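PDB 2O57: putative sarcosine dimethylglycine methyltransferase from Galdieria sulphuraria, which probably transfers methyl groups from S-adenosylmethionine to the nitrogen of sarcosine or dimethylglycine, the second giving glycine betaine. Local coordinates for residues N112-P115 and V116-K119; K166-V169 and F170-C173; K244-A247 and E248-R252; S254-A257 and S258-P262; L272-W275 and I276-G279. All coordinates share one frame; numbering follows the deposited sequence.

Interaction 1: residues N112-P115 and V116-K119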
loop_
_atom_site.group_PDB
_atom_site.type_symbol
_atom_site.label_atom_id
_atom_site.label_comp_id
_atom_site.label_asym_id
_atom_site.label_seq_id
_atom_site.Cartn_x
_atom_site.Cartn_y
_atom_site.Cartn_z
ATOM N N ASN A 112 18.463 -0.408 18.879
ATOM C CA ASN A 112 18.639 0.973 18.483
ATOM C C ASN A 112 20.089 1.380 18.746
ATOM O O ASN A 112 20.674 0.951 19.755
ATOM C CB ASN A 112 17.669 1.833 19.301
ATOM C CG ASN A 112 17.427 3.201 18.715
ATOM O OD1 ASN A 112 16.983 3.333 17.567
ATOM N ND2 ASN A 112 17.613 4.236 19.531
ATOM N N ILE A 113 20.631 2.210 17.859
ATOM C CA ILE A 113 22.034 2.610 17.914
ATOM C C ILE A 113 22.282 3.816 18.820
ATOM O O ILE A 113 23.412 4.071 19.167
ATOM C CB ILE A 113 22.640 2.855 16.475
ATOM C CG1 ILE A 113 24.169 2.753 16.466
ATOM C CG2 ILE A 113 22.166 4.192 15.860
ATOM C CD1 ILE A 113 24.748 1.321 16.692
ATOM N N ALA A 114 21.239 4.553 19.187
ATOM C CA ALA A 114 21.422 5.801 19.921
ATOM C C ALA A 114 21.221 5.562 21.412
ATOM O O ALA A 114 20.099 5.338 21.863
ATOM C CB ALA A 114 20.477 6.871 19.375
ATOM N N PRO A 115 22.323 5.567 22.190
ATOM C CA PRO A 115 22.188 5.191 23.599
ATOM C C PRO A 115 21.330 6.132 24.469
ATOM O O PRO A 115 20.734 5.664 25.416
ATOM C CB PRO A 115 23.649 5.108 24.104
ATOM C CG PRO A 115 24.475 5.789 23.129
ATOM C CD PRO A 115 23.730 5.843 21.811
ATOM N N VAL A 116 21.221 7.414 24.136
ATOM C CA VAL A 116 20.384 8.335 24.944
ATOM C C VAL A 116 18.912 8.011 24.650
ATOM O O VAL A 116 18.100 7.958 25.576
ATOM C CB VAL A 116 20.701 9.831 24.656
ATOM C CG1 VAL A 116 19.636 10.750 25.248
ATOM C CG2 VAL A 116 22.163 10.207 25.149
ATOM N N GLN A 117 18.586 7.752 23.378
ATOM C CA GLN A 117 17.256 7.243 23.030
ATOM C C GLN A 117 16.917 5.946 23.774
ATOM O O GLN A 117 15.818 5.800 24.262
ATOM C CB GLN A 117 17.083 7.002 21.507
ATOM C CG GLN A 117 17.048 8.306 20.631
ATOM C CD GLN A 117 16.723 7.998 19.169
ATOM O OE1 GLN A 117 16.880 6.869 18.710
ATOM N NE2 GLN A 117 16.262 9.000 18.443
ATOM N N ASN A 118 17.848 4.998 23.806
ATOM C CA ASN A 118 17.626 3.743 24.523
ATOM C C ASN A 118 17.369 3.949 26.000
ATOM O O ASN A 118 16.494 3.300 26.589
ATOM C CB ASN A 118 18.829 2.822 24.362
ATOM C CG ASN A 118 18.996 2.346 22.938
ATOM O OD1 ASN A 118 18.053 2.438 22.128
ATOM N ND2 ASN A 118 20.204 1.861 22.601
ATOM N N LYS A 119 18.135 4.842 26.610
ATOM C CA LYS A 119 17.917 5.102 28.030
ATOM C C LYS A 119 16.532 5.716 28.282
ATOM O O LYS A 119 15.819 5.295 29.218
ATOM C CB LYS A 119 19.036 5.955 28.616
ATOM C CG LYS A 119 20.403 5.252 28.621
ATOM C CD LYS A 119 20.419 3.965 29.507
ATOM C CE LYS A 119 21.807 3.665 30.083
ATOM N NZ LYS A 119 22.856 3.136 29.121
#
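The side-chain amides of Asn112 and Gln117 lie almost in one plane, 11° apart, and meet in plane: Asn112 ND2 gives an N-H to Gln117 OE1 at 2.9 Å, nearly straight and on a lone pair of that oxygen. The amide of Asn118 is turned 65° from that of Asn112. Its OD1 takes the second N-H of the same nitrogen, at 3.2 Å from Asn112 ND2, on a more bent path and from above the carbonyl plane. Asn112 ND2 thus spends both protons on the first turn of the helix. Asn118 answers with its own ND2, which reaches Asn112 O at 3.0 Å along a line almost straight at the hydrogen. With chi1 at -67°, its CG sits beside the backbone N and the amide swings back over the strand end. An alanine at Asn118 would remove both bonds, and would probably leave Asn112 O without this donor and the Asn112 amide held less firmly. Ala114 is the N-cap, and its O accepts from Asn118 N at 3.0 Å; Gln117 OE1 lies 3.7 Å from Ala114 CB. The other amide atom, Asn112 OD1, accepts from the backbone N of Gly92, in what is probably the glycine-rich turn of the fold. The arrangement ties the end of strand 107-112 to helix 115-128, a strand-to-helix junction of the Rossmann-like methyltransferase fold.

Interaction 2: residues K166-V169 and F170-C173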
loop_
_atom_site.group_PDB
_atom_site.type_symbol
_atom_site.label_atom_id
_atom_site.label_comp_id
_atom_site.label_asym_id
_atom_site.label_seq_id
_atom_site.Cartn_x
_atom_site.Cartn_y
_atom_site.Cartn_z
ATOM N N LYS A 166 22.871 -2.943 2.855
ATOM C CA LYS A 166 21.482 -3.431 2.826
ATOM C C LYS A 166 21.391 -4.947 2.718
ATOM O O LYS A 166 20.487 -5.534 3.307
ATOM C CB LYS A 166 20.672 -2.764 1.702
ATOM C CG LYS A 166 20.622 -1.219 1.712
ATOM C CD LYS A 166 19.550 -0.650 2.617
ATOM C CE LYS A 166 19.288 0.843 2.311
ATOM N NZ LYS A 166 20.461 1.687 2.656
ATOM N N LEU A 167 22.300 -5.589 1.972
ATOM C CA LEU A 167 22.289 -7.053 1.906
ATOM C C LEU A 167 22.486 -7.647 3.312
ATOM O O LEU A 167 21.782 -8.547 3.708
ATOM C CB LEU A 167 23.329 -7.634 0.928
ATOM C CG LEU A 167 23.394 -9.182 0.852
ATOM C CD1 LEU A 167 22.023 -9.826 0.505
ATOM C CD2 LEU A 167 24.550 -9.752 -0.047
ATOM N N LYS A 168 23.486 -7.178 4.042
ATOM C CA LYS A 168 23.706 -7.678 5.401
ATOM C C LYS A 168 22.501 -7.462 6.347
ATOM O O LYS A 168 22.168 -8.363 7.121
ATOM C CB LYS A 168 25.005 -7.091 5.980
ATOM C CG LYS A 168 25.415 -7.657 7.334
ATOM C CD LYS A 168 25.555 -9.185 7.315
ATOM C CE LYS A 168 26.121 -9.645 8.667
ATOM N NZ LYS A 168 26.161 -11.115 8.733
ATOM N N VAL A 169 21.837 -6.299 6.240
ATOM C CA VAL A 169 20.568 -6.011 6.956
ATOM C C VAL A 169 19.542 -7.109 6.689
ATOM O O VAL A 169 19.028 -7.733 7.613
ATOM C CB VAL A 169 19.966 -4.636 6.548
ATOM C CG1 VAL A 169 18.625 -4.369 7.272
ATOM C CG2 VAL A 169 20.975 -3.508 6.842
ATOM N N PHE A 170 19.276 -7.372 5.425
ATOM C CA PHE A 170 18.298 -8.403 5.086
ATOM C C PHE A 170 18.764 -9.812 5.497
ATOM O O PHE A 170 17.947 -10.617 5.891
ATOM C CB PHE A 170 17.904 -8.324 3.593
ATOM C CG PHE A 170 16.868 -7.266 3.311
ATOM C CD1 PHE A 170 15.493 -7.526 3.534
ATOM C CD2 PHE A 170 17.247 -6.031 2.799
ATOM C CE1 PHE A 170 14.531 -6.530 3.302
ATOM C CE2 PHE A 170 16.307 -5.045 2.524
ATOM C CZ PHE A 170 14.934 -5.283 2.784
ATOM N N GLN A 171 20.074 -10.092 5.453
ATOM C CA GLN A 171 20.575 -11.402 5.902
ATOM C C GLN A 171 20.296 -11.588 7.417
ATOM O O GLN A 171 19.937 -12.686 7.866
ATOM C CB GLN A 171 22.082 -11.555 5.609
ATOM C CG GLN A 171 22.387 -11.821 4.127
ATOM C CD GLN A 171 23.857 -11.792 3.816
ATOM O OE1 GLN A 171 24.629 -11.115 4.488
ATOM N NE2 GLN A 171 24.261 -12.524 2.788
ATOM N N GLU A 172 20.563 -10.542 8.194
ATOM C CA GLU A 172 20.311 -10.564 9.638
ATOM C C GLU A 172 18.826 -10.680 9.938
ATOM O O GLU A 172 18.445 -11.414 10.833
ATOM C CB GLU A 172 20.894 -9.327 10.336
ATOM C CG GLU A 172 22.430 -9.368 10.488
ATOM C CD GLU A 172 22.818 -10.489 11.422
ATOM O OE1 GLU A 172 22.747 -10.295 12.654
ATOM O OE2 GLU A 172 23.163 -11.577 10.938
ATOM N N CYS A 173 17.995 -9.933 9.197
ATOM C CA CYS A 173 16.532 -10.034 9.376
ATOM C C CYS A 173 16.058 -11.481 9.177
ATOM O O CYS A 173 15.309 -12.019 10.018
ATOM C CB CYS A 173 15.765 -9.070 8.472
ATOM S SG CYS A 173 15.947 -7.302 8.945
HETATM O O HOH W 1 23.759 -12.807 8.863
HETATM O O HOH W 2 25.550 -12.248 6.442
#
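Helix 166-176 of the methyltransferase domain carries a lysine-glutamate pair spaced i to i+4, Lys168 and Glu172, with Gln171 flanking the lysine. The salt bridge is long, 3.8 Å from Lys168 NZ to Glu172 OE2, and a water bridges the gap, accepting from Lys168 NZ and donating to Glu172 OE2. A second water lies between Lys168 NZ and Gln171 OE1, though its approach to the oxygen is too short to be trusted. Lys168 starts with CG anti to the backbone N (chi1 -174°) and bends at chi2, which carries its chain along the helix; Lys168 CD passes 3.5 Å from Gln171 OE1, the two side chains crossing at about a right angle. The other end of the Gln171 amide, NE2, rests 4.0 Å from Leu167 CG. Replacing Gln171 by an alanine would take away the amide lying against Lys168 CD and Leu167 CG, and would probably uncover the side of Leu167 and leave the lysine chain freer to turn. Glu172 has a stronger partner in Arg175, and its OE1 also accepts from Ile144 N. Lys166 O sits at the edge of the Phe170 ring, 3.3 Å from Phe170 CD2. That ring meets Tyr217 and Phe160 edge-to-face and touches Met183 of strand 181-190, while Lys166 and Leu167 pack against helix 214-223.

Interaction 3: residues K244-A247 and E248-R252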
loop_
_atom_site.group_PDB
_atom_site.type_symbol
_atom_site.label_atom_id
_atom_site.label_comp_id
_atom_site.label_asym_id
_atom_site.label_seq_id
_atom_site.Cartn_x
_atom_site.Cartn_y
_atom_site.Cartn_z
ATOM N N LYS A 244 4.871 19.263 5.793
ATOM C CA LYS A 244 4.373 19.582 7.140
ATOM C C LYS A 244 5.512 19.705 8.172
ATOM O O LYS A 244 5.491 20.597 9.038
ATOM C CB LYS A 244 3.393 18.506 7.614
ATOM C CG LYS A 244 2.122 18.365 6.725
ATOM C CD LYS A 244 1.152 19.464 6.965
ATOM C CE LYS A 244 0.533 19.332 8.334
ATOM N NZ LYS A 244 -0.444 20.400 8.597
ATOM N N VAL A 245 6.496 18.820 8.095
ATOM C CA VAL A 245 7.635 18.935 9.011
ATOM C C VAL A 245 8.387 20.261 8.786
ATOM O O VAL A 245 8.779 20.952 9.777
ATOM C CB VAL A 245 8.586 17.730 8.898
ATOM C CG1 VAL A 245 9.833 17.997 9.751
ATOM C CG2 VAL A 245 7.887 16.434 9.383
ATOM N N LYS A 246 8.568 20.654 7.521
ATOM C CA LYS A 246 9.216 21.935 7.232
ATOM C C LYS A 246 8.436 23.114 7.795
ATOM O O LYS A 246 9.039 24.073 8.299
ATOM C CB LYS A 246 9.453 22.118 5.727
ATOM C CG LYS A 246 10.342 23.334 5.400
ATOM C CD LYS A 246 10.728 23.410 3.889
ATOM C CE LYS A 246 9.520 23.763 3.100
ATOM N NZ LYS A 246 9.282 25.259 3.214
ATOM N N ALA A 247 7.105 23.060 7.680
ATOM C CA ALA A 247 6.246 24.110 8.229
ATOM C C ALA A 247 6.419 24.190 9.759
ATOM O O ALA A 247 6.502 25.270 10.317
ATOM C CB ALA A 247 4.756 23.821 7.862
ATOM N N GLU A 248 6.431 23.041 10.427
ATOM C CA GLU A 248 6.649 23.007 11.888
ATOM C C GLU A 248 8.034 23.525 12.301
ATOM O O GLU A 248 8.166 24.240 13.313
ATOM C CB GLU A 248 6.429 21.587 12.454
ATOM C CG GLU A 248 6.363 21.590 13.994
ATOM C CD GLU A 248 5.073 22.225 14.541
ATOM O OE1 GLU A 248 4.091 22.451 13.782
ATOM O OE2 GLU A 248 5.053 22.540 15.737
ATOM N N LEU A 249 9.048 23.217 11.509
ATOM C CA LEU A 249 10.407 23.695 11.795
ATOM C C LEU A 249 10.428 25.257 11.722
ATOM O O LEU A 249 11.059 25.944 12.545
ATOM C CB LEU A 249 11.391 23.070 10.801
ATOM C CG LEU A 249 12.843 23.598 10.765
ATOM C CD1 LEU A 249 13.484 23.353 12.148
ATOM C CD2 LEU A 249 13.680 22.928 9.692
ATOM N N ILE A 250 9.744 25.801 10.724
ATOM C CA ILE A 250 9.665 27.270 10.563
ATOM C C ILE A 250 8.876 27.863 11.736
ATOM O O ILE A 250 9.300 28.858 12.356
ATOM C CB ILE A 250 9.078 27.639 9.170
ATOM C CG1 ILE A 250 10.137 27.345 8.097
ATOM C CG2 ILE A 250 8.616 29.121 9.143
ATOM C CD1 ILE A 250 9.578 27.336 6.629
ATOM N N LYS A 251 7.761 27.228 12.069
ATOM C CA LYS A 251 6.927 27.684 13.183
ATOM C C LYS A 251 7.725 27.806 14.491
ATOM O O LYS A 251 7.553 28.778 15.255
ATOM C CB LYS A 251 5.774 26.717 13.398
ATOM C CG LYS A 251 4.897 27.072 14.583
ATOM C CD LYS A 251 3.526 26.393 14.548
ATOM C CE LYS A 251 2.698 26.875 15.757
ATOM N NZ LYS A 251 1.637 25.871 16.154
ATOM N N ARG A 252 8.561 26.801 14.760
ATOM C CA ARG A 252 9.267 26.695 16.046
ATOM C C ARG A 252 10.674 27.272 16.065
ATOM O O ARG A 252 11.404 27.063 17.031
ATOM C CB ARG A 252 9.375 25.223 16.420
ATOM C CG ARG A 252 8.053 24.464 16.389
ATOM C CD ARG A 252 7.407 24.580 17.718
ATOM N NE ARG A 252 6.302 23.664 17.853
ATOM C CZ ARG A 252 5.632 23.479 18.974
ATOM N NH1 ARG A 252 5.968 24.155 20.077
ATOM N NH2 ARG A 252 4.628 22.614 18.990
#
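This is a local contact between successive turns at the C-terminal end of helix 235-251, which joins sheet strand 226-233 to the helices that precede strand 284-293 in this Rossmann-like fold. Its framework is the regular i to i+4 alpha-helical ladder, in which Glu248 N, Leu249 N, Ile250 N and Lys251 N bond to the carbonyls of Lys244, Val245, Lys246 and Ala247. Lys246 and Ile250 lie side by side and point the same way. Lys246 runs out with CG anti to the backbone N (chi1 -170°) and then bends at chi3 and chi4, which folds its ammonium back until NZ is 4.0 Å from Ile250 CD1. The same isoleucine lays CG1 3.5 Å from Lys246 O, shielding one side of a carbonyl already bonded to Ile250 N. Leu249 covers its own turn more simply, with CB 3.5 Å from Val245 O. Beyond the pair of turns, Val245 and Leu249 pack on Met268 of helix 262-280, Glu248 leans on Phe35 and Val39 of helix 27-40, and Lys244 NZ donates to the carbonyls of Asp57 and Val54. Arg252, the first residue to leave helical geometry, has a charge partner in Glu255 through NH1 and also reaches back one turn: Arg252 NE donates to Glu248 OE2 at 2.7 Å in a salt bridge, with the carboxylate at the edge of the guanidinium and OE2 met on its anti side.

Interaction 4: residues S254-A257 and S258-P262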
loop_
_atom_site.group_PDB
_atom_site.type_symbol
_atom_site.label_atom_id
_atom_site.label_comp_id
_atom_site.label_asym_id
_atom_site.label_seq_id
_atom_site.Cartn_x
_atom_site.Cartn_y
_atom_site.Cartn_z
ATOM N N SER A 254 12.391 30.229 16.502
ATOM C CA SER A 254 12.996 31.002 17.594
ATOM C C SER A 254 12.972 30.205 18.920
ATOM O O SER A 254 13.937 30.219 19.679
ATOM C CB SER A 254 12.326 32.376 17.709
ATOM O OG SER A 254 10.966 32.202 17.998
ATOM N N GLU A 255 11.885 29.459 19.142
ATOM C CA GLU A 255 11.683 28.637 20.327
ATOM C C GLU A 255 12.796 27.569 20.526
ATOM O O GLU A 255 13.172 27.235 21.646
ATOM C CB GLU A 255 10.304 28.009 20.158
ATOM C CG GLU A 255 9.809 27.065 21.204
ATOM C CD GLU A 255 8.478 26.459 20.785
ATOM O OE1 GLU A 255 7.625 27.217 20.280
ATOM O OE2 GLU A 255 8.280 25.237 20.946
ATOM N N ILE A 256 13.354 27.070 19.434
ATOM C CA ILE A 256 14.329 25.970 19.481
ATOM C C ILE A 256 15.774 26.427 19.216
ATOM O O ILE A 256 16.722 25.613 19.273
ATOM C CB ILE A 256 13.958 24.880 18.426
ATOM C CG1 ILE A 256 14.098 25.455 16.996
ATOM C CG2 ILE A 256 12.552 24.309 18.699
ATOM C CD1 ILE A 256 13.789 24.455 15.896
ATOM N N ALA A 257 15.957 27.717 18.952
ATOM C CA ALA A 257 17.228 28.212 18.361
ATOM C C ALA A 257 18.440 28.076 19.290
ATOM O O ALA A 257 19.605 28.108 18.830
ATOM C CB ALA A 257 17.093 29.630 17.941
ATOM N N SER A 258 18.187 27.939 20.591
ATOM C CA SER A 258 19.313 27.705 21.525
ATOM C C SER A 258 19.938 26.299 21.368
ATOM O O SER A 258 21.139 26.122 21.619
ATOM C CB SER A 258 18.914 27.955 23.004
ATOM O OG SER A 258 17.948 26.999 23.444
ATOM N N PHE A 259 19.136 25.306 20.981
ATOM C CA PHE A 259 19.618 23.919 20.920
ATOM C C PHE A 259 19.522 23.302 19.534
ATOM O O PHE A 259 20.116 22.261 19.299
ATOM C CB PHE A 259 18.928 23.039 21.966
ATOM C CG PHE A 259 17.414 22.985 21.826
ATOM C CD1 PHE A 259 16.811 22.122 20.925
ATOM C CD2 PHE A 259 16.599 23.790 22.640
ATOM C CE1 PHE A 259 15.414 22.059 20.818
ATOM C CE2 PHE A 259 15.189 23.723 22.533
ATOM C CZ PHE A 259 14.621 22.876 21.631
ATOM N N CYS A 260 18.739 23.925 18.639
ATOM C CA CYS A 260 18.769 23.612 17.194
ATOM C C CYS A 260 19.201 24.912 16.508
ATOM O O CYS A 260 18.375 25.792 16.252
ATOM C CB CYS A 260 17.383 23.164 16.695
ATOM S SG CYS A 260 16.786 21.585 17.352
ATOM N N SER A 261 20.504 25.056 16.260
ATOM C CA SER A 261 21.074 26.359 15.911
ATOM C C SER A 261 20.471 26.926 14.603
ATOM O O SER A 261 19.885 26.147 13.825
ATOM C CB SER A 261 22.569 26.222 15.760
ATOM O OG SER A 261 22.862 25.574 14.561
ATOM N N PRO A 262 20.570 28.265 14.380
ATOM C CA PRO A 262 20.179 28.800 13.070
ATOM C C PRO A 262 20.823 28.084 11.881
ATOM O O PRO A 262 20.125 27.810 10.896
ATOM C CB PRO A 262 20.567 30.293 13.149
ATOM C CG PRO A 262 20.431 30.603 14.596
ATOM C CD PRO A 262 20.927 29.349 15.307
HETATM O O HOH W 3 15.796 27.786 22.413
#
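Ile256 O is gripped by two backbone donors. Cys260 N comes nearly along the C=O axis at 2.7 Å, and Phe259 N at 3.0 Å from above the carbonyl plane. The same oxygen sits over the centre of the Phe259 ring, 3.7 Å from CG. Phe259 reaches back like this because its CG stands between the backbone N and the carbonyl carbon (chi1 59°), the crowded position, which folds the ring onto the turn. There the ring crosses Ile256 at about a right angle, with CZ 3.8 Å from Ile256 CB. The CG1 branch of Ile256 ends in CD1, 3.9 Å from Cys260 CB. These contacts close a tight turn that leads from the short helix 253-256 into helix 262-280. Ala257 CA adds a C-H...O contact to Cys260 O at 3.4 Å. A water bridges Glu255 and Ser258, donating to Glu255 O, accepting from Ser258 N and also bonded to Ser258 OG. Farther out, the Phe259 ring meets that of His38, whose NE2 bonds Glu255 OE2, while Arg34 NH1 donates to Phe259 O. Ser261 OG caps Phe264 N at the start of helix 262-280, and Gln265 NE2 donates to Cys260 O.

Interaction 5: residues L272-W275 and I276-G279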
loop_
_atom_site.group_PDB
_atom_site.type_symbol
_atom_site.label_atom_id
_atom_site.label_comp_id
_atom_site.label_asym_id
_atom_site.label_seq_id
_atom_site.Cartn_x
_atom_site.Cartn_y
_atom_site.Cartn_z
ATOM N N LEU A 272 14.915 18.935 3.852
ATOM C CA LEU A 272 13.461 18.749 3.708
ATOM C C LEU A 272 13.012 19.115 2.294
ATOM O O LEU A 272 12.285 18.344 1.655
ATOM C CB LEU A 272 12.680 19.539 4.762
ATOM C CG LEU A 272 12.902 19.039 6.229
ATOM C CD1 LEU A 272 12.302 20.021 7.222
ATOM C CD2 LEU A 272 12.370 17.619 6.441
ATOM N N GLU A 273 13.463 20.260 1.807
ATOM C CA GLU A 273 13.108 20.710 0.461
ATOM C C GLU A 273 13.496 19.673 -0.608
ATOM O O GLU A 273 12.779 19.497 -1.596
ATOM C CB GLU A 273 13.775 22.054 0.162
ATOM C CG GLU A 273 13.104 23.224 0.880
ATOM C CD GLU A 273 13.983 24.482 0.942
ATOM O OE1 GLU A 273 15.125 24.467 0.422
ATOM O OE2 GLU A 273 13.543 25.485 1.549
ATOM N N HIS A 274 14.637 19.002 -0.407
ATOM C CA HIS A 274 15.115 17.978 -1.356
ATOM C C HIS A 274 14.170 16.782 -1.393
ATOM O O HIS A 274 13.906 16.241 -2.466
ATOM C CB HIS A 274 16.525 17.484 -1.007
ATOM C CG HIS A 274 17.614 18.439 -1.378
ATOM N ND1 HIS A 274 17.610 19.155 -2.560
ATOM C CD2 HIS A 274 18.764 18.775 -0.738
ATOM C CE1 HIS A 274 18.687 19.923 -2.606
ATOM N NE2 HIS A 274 19.404 19.707 -1.516
ATOM N N TRP A 275 13.680 16.343 -0.231
ATOM C CA TRP A 275 12.723 15.251 -0.199
ATOM C C TRP A 275 11.442 15.655 -0.908
ATOM O O TRP A 275 10.908 14.888 -1.678
ATOM C CB TRP A 275 12.374 14.823 1.236
ATOM C CG TRP A 275 13.430 13.948 1.857
ATOM C CD1 TRP A 275 14.287 14.299 2.850
ATOM C CD2 TRP A 275 13.720 12.578 1.535
ATOM N NE1 TRP A 275 15.093 13.234 3.180
ATOM C CE2 TRP A 275 14.786 12.171 2.374
ATOM C CE3 TRP A 275 13.188 11.657 0.615
ATOM C CZ2 TRP A 275 15.335 10.885 2.327
ATOM C CZ3 TRP A 275 13.741 10.359 0.559
ATOM C CH2 TRP A 275 14.795 9.992 1.426
ATOM N N ILE A 276 10.953 16.857 -0.617
ATOM C CA ILE A 276 9.686 17.353 -1.200
ATOM C C ILE A 276 9.834 17.433 -2.729
ATOM O O ILE A 276 8.998 16.888 -3.477
ATOM C CB ILE A 276 9.311 18.754 -0.606
ATOM C CG1 ILE A 276 8.985 18.648 0.897
ATOM C CG2 ILE A 276 8.133 19.411 -1.394
ATOM C CD1 ILE A 276 9.084 20.012 1.657
ATOM N N GLU A 277 10.886 18.112 -3.180
ATOM C CA GLU A 277 11.162 18.272 -4.608
ATOM C C GLU A 277 11.284 16.920 -5.304
ATOM O O GLU A 277 10.686 16.742 -6.334
ATOM C CB GLU A 277 12.427 19.127 -4.848
ATOM C CG GLU A 277 12.197 20.606 -4.579
ATOM C CD GLU A 277 13.489 21.435 -4.301
ATOM O OE1 GLU A 277 14.632 20.913 -4.488
ATOM O OE2 GLU A 277 13.335 22.619 -3.871
ATOM N N GLY A 278 12.036 15.974 -4.723
ATOM C CA GLY A 278 12.199 14.631 -5.291
ATOM C C GLY A 278 10.881 13.850 -5.386
ATOM O O GLY A 278 10.650 13.129 -6.355
ATOM N N GLY A 279 10.026 14.024 -4.382
ATOM C CA GLY A 279 8.692 13.465 -4.368
ATOM C C GLY A 279 7.859 14.002 -5.496
ATOM O O GLY A 279 7.251 13.227 -6.245
HETATM O O HOH W 4 10.802 21.987 -2.194
#
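Glu277 and His274 stand with carboxylate and ring planes 79° apart, close to perpendicular, and the nearest pair, Glu277 OE1 and His274 ND1, is 4.0 Å apart. The glutamate also lies against the turn before: its CG, beside the backbone N at chi1 -74°, lies 3.2 Å from Glu273 O, so the extended chain runs over that carbonyl. Glu277 N bonds the same oxygen at 2.8 Å. A water also donates to both Glu273 O and Glu277 OE2, joining the carboxylate to the backbone of the earlier turn. Glu273 OE1 and Glu277 OE2 come within 5.0 Å, near enough that the like charges probably repel somewhat; the water beside Glu277 OE2 may offset this. On another side of the helix Ile276 lays CG1 3.4 Å from Leu272 O, the carbonyl that accepts from Ile276 N. Gly278 N bonds His274 O at 2.9 Å; a beta carbon on this glycine would come tight against that oxygen. Within the fold, this part of helix 262-280 is wedged between helices: Trp275 stacks on Tyr242 of helix 235-251, where Leu272 and Glu273 touch Lys246, and His274 packs on helix 200-206. Gly278 also shares a backbone hydrogen bond with Leu284, where strand 284-293 begins.

Overall arrangement
Along the chain the five contacts follow in series. Interactions 1 and 2 lie in the methyltransferase domain, on helices 115-128 and 166-176 that belong to its Rossmann-like sheet-and-helix core, with centres about 21 Å apart. Interactions 3, 4 and 5 come later and form a helical cluster: 3 touches both others, through Leu249 CD1 on Ile256 CD1 (3.9 Å) and Lys246 CA on Leu272 CD1 (3.6 Å), whereas 4 and 5 stay about 10 Å apart at their nearest atoms. Helix 235-251 therefore links the short helix 253-256 to helix 262-280. Interaction 2 lies across the chain's centre from 3 and 4; the later three occupy the helical cluster between sheet strands 226-233 and 284-293.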